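Local structure of salicylate 5-hydroxylase, large oxygenase component (Ralstonia sp., 7C8Z) at residues 184-189 and 206-211. The protein hydroxylates salicylate at carbon 5 to give gentisate, as the iron- and [2Fe-2S]-containing oxygenase component of a multicomponent NADH-dependent enzyme system. Sequence-based numbering, arbitrary orientation.
Sequences AVFASF and HYFDRV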
loop_
_atom_site.group_PDB
_atom_site.type_symbol
_atom_site.label_atom_id
_atom_site.label_comp_id
_atom_site.label_asym_id
_atom_site.label_seq_id
_atom_site.Cartn_x
_atom_site.Cartn_y
_atom_site.Cartn_z
ATOM N N ALA A 184 21.801 -0.146 29.964
ATOM C CA ALA A 184 21.479 -0.620 28.629
ATOM C C ALA A 184 21.479 -2.143 28.616
ATOM O O ALA A 184 22.225 -2.789 29.358
ATOM C CB ALA A 184 22.475 -0.079 27.601
ATOM N N VAL A 185 20.645 -2.714 27.750
ATOM C CA VAL A 185 20.424 -4.154 27.696
ATOM C C VAL A 185 20.584 -4.603 26.252
ATOM O O VAL A 185 19.840 -4.147 25.369
ATOM C CB VAL A 185 19.036 -4.547 28.231
ATOM C CG1 VAL A 185 18.906 -6.054 28.308
ATOM C CG2 VAL A 185 18.790 -3.924 29.597
ATOM N N PHE A 186 21.553 -5.486 26.021
ATOM C CA PHE A 186 21.785 -6.182 24.768
ATOM C C PHE A 186 21.454 -7.656 24.953
ATOM O O PHE A 186 21.407 -8.167 26.075
ATOM C CB PHE A 186 23.247 -6.042 24.314
ATOM C CG PHE A 186 23.613 -4.661 23.856
ATOM C CD1 PHE A 186 23.631 -3.603 24.746
ATOM C CD2 PHE A 186 23.942 -4.424 22.531
ATOM C CE1 PHE A 186 23.960 -2.336 24.325
ATOM C CE2 PHE A 186 24.275 -3.159 22.107
ATOM C CZ PHE A 186 24.283 -2.113 23.004
ATOM N N ALA A 187 21.275 -8.349 23.836
ATOM C CA ALA A 187 20.976 -9.772 23.875
ATOM C C ALA A 187 21.598 -10.431 22.656
ATOM O O ALA A 187 22.063 -9.762 21.729
ATOM C CB ALA A 187 19.465 -10.028 23.933
ATOM N N SER A 188 21.598 -11.760 22.665
ATOM C CA SER A 188 22.183 -12.498 21.557
ATOM C C SER A 188 21.589 -13.895 21.496
ATOM O O SER A 188 21.447 -14.562 22.526
ATOM C CB SER A 188 23.708 -12.578 21.707
ATOM O OG SER A 188 24.285 -13.423 20.727
ATOM N N PHE A 189 21.250 -14.326 20.279
ATOM C CA PHE A 189 20.846 -15.713 20.083
ATOM C C PHE A 189 22.031 -16.642 20.286
ATOM O O PHE A 189 21.901 -17.708 20.901
ATOM C CB PHE A 189 20.261 -15.910 18.683
ATOM C CG PHE A 189 18.882 -15.346 18.508
ATOM C CD1 PHE A 189 17.775 -16.038 18.966
ATOM C CD2 PHE A 189 18.690 -14.133 17.864
ATOM C CE1 PHE A 189 16.506 -15.533 18.797
ATOM C CE2 PHE A 189 17.422 -13.616 17.694
ATOM C CZ PHE A 189 16.327 -14.318 18.164
ATOM N N HIS A 206 34.763 2.423 26.957
ATOM C CA HIS A 206 34.927 3.645 27.730
ATOM C C HIS A 206 33.819 4.651 27.418
ATOM O O HIS A 206 33.242 5.252 28.329
ATOM C CB HIS A 206 36.283 4.277 27.461
ATOM C CG HIS A 206 36.351 5.712 27.892
ATOM N ND1 HIS A 206 36.529 6.084 29.207
ATOM C CD2 HIS A 206 36.229 6.865 27.191
ATOM C CE1 HIS A 206 36.535 7.402 29.296
ATOM N NE2 HIS A 206 36.353 7.902 28.087
ATOM N N TYR A 207 33.485 4.831 26.140
ATOM C CA TYR A 207 32.452 5.804 25.798
ATOM C C TYR A 207 31.053 5.273 26.100
ATOM O O TYR A 207 30.169 6.038 26.523
ATOM C CB TYR A 207 32.608 6.211 24.334
ATOM C CG TYR A 207 33.928 6.910 24.105
ATOM C CD1 TYR A 207 34.117 8.223 24.510
ATOM C CD2 TYR A 207 35.001 6.241 23.531
ATOM C CE1 TYR A 207 35.327 8.859 24.325
ATOM C CE2 TYR A 207 36.216 6.871 23.342
ATOM C CZ TYR A 207 36.373 8.180 23.742
ATOM O OH TYR A 207 37.581 8.814 23.557
ATOM N N PHE A 208 30.839 3.970 25.890
ATOM C CA PHE A 208 29.606 3.325 26.330
ATOM C C PHE A 208 29.332 3.638 27.795
ATOM O O PHE A 208 28.257 4.132 28.148
ATOM C CB PHE A 208 29.694 1.811 26.109
ATOM C CG PHE A 208 28.438 1.063 26.495
ATOM C CD1 PHE A 208 28.162 0.760 27.823
ATOM C CD2 PHE A 208 27.535 0.654 25.524
ATOM C CE1 PHE A 208 27.007 0.075 28.174
ATOM C CE2 PHE A 208 26.382 -0.033 25.868
ATOM C CZ PHE A 208 26.119 -0.323 27.195
ATOM N N ASP A 209 30.300 3.335 28.665
ATOM C CA ASP A 209 30.153 3.629 30.086
ATOM C C ASP A 209 30.110 5.127 30.350
ATOM O O ASP A 209 29.534 5.565 31.348
ATOM C CB ASP A 209 31.291 2.977 30.867
ATOM C CG ASP A 209 31.324 1.470 30.693
ATOM O OD1 ASP A 209 30.275 0.881 30.353
ATOM O OD2 ASP A 209 32.398 0.868 30.895
ATOM N N ARG A 210 30.705 5.923 29.464
ATOM C CA ARG A 210 30.659 7.368 29.611
ATOM C C ARG A 210 29.226 7.876 29.540
ATOM O O ARG A 210 28.830 8.751 30.324
ATOM C CB ARG A 210 31.520 8.021 28.531
ATOM C CG ARG A 210 31.359 9.509 28.460
ATOM C CD ARG A 210 31.857 10.056 27.145
ATOM N NE ARG A 210 31.764 11.508 27.125
ATOM C CZ ARG A 210 30.824 12.184 26.475
ATOM N NH1 ARG A 210 29.899 11.532 25.787
ATOM N NH2 ARG A 210 30.810 13.509 26.512
ATOM N N VAL A 211 28.422 7.323 28.627
ATOM C CA VAL A 211 27.010 7.695 28.601
ATOM C C VAL A 211 26.244 6.959 29.695
ATOM O O VAL A 211 25.526 7.574 30.492
ATOM C CB VAL A 211 26.418 7.424 27.206
ATOM C CG1 VAL A 211 24.916 7.292 27.292
ATOM C CG2 VAL A 211 26.782 8.542 26.246
#
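F208 reaches from helix 196-211 to strand 184-188 and meets A184 and F186 with the far end of its ring. With CG anti to the backbone N (chi1 -178°), its side chain extends from the helix and covers about half of the 9.3 Å from F208 CA to A184 CA. Two neighbouring ring atoms then serve two partners: F208 CZ lies 3.7 Å from A184 CB, and F208 CE2 is equally close, 3.7 Å, to F186 CE1. Around the F208 ring, F186 CE1 lies at the edge, near the ring plane, whereas the A184 methyl approaches obliquely.

F186 CG stands beside its own backbone N (chi1 -70°), a rotamer that brings the CE1-CZ side of the ring to F208. The two phenylalanines come from facing sides and overlap only at their outer atoms; their ring planes, inclined at about 50°, form neither a parallel stack nor a T. A184 and F186 both send CB toward the helix, while the intervening V185 turns the other way, onto I103 of strand 103-107. No hydrogen bond crosses this small, buried, wholly apolar contact.

F196, at the start of the same helix, meets both rings, edge-to-face with F208, and F212 adds to the cluster against F208 and A184. Helix 196-211 thus packs on strand 184-188 of the Rieske sheet, and I326 of strand 321-326, in the catalytic-domain sheet, touches both phenylalanines.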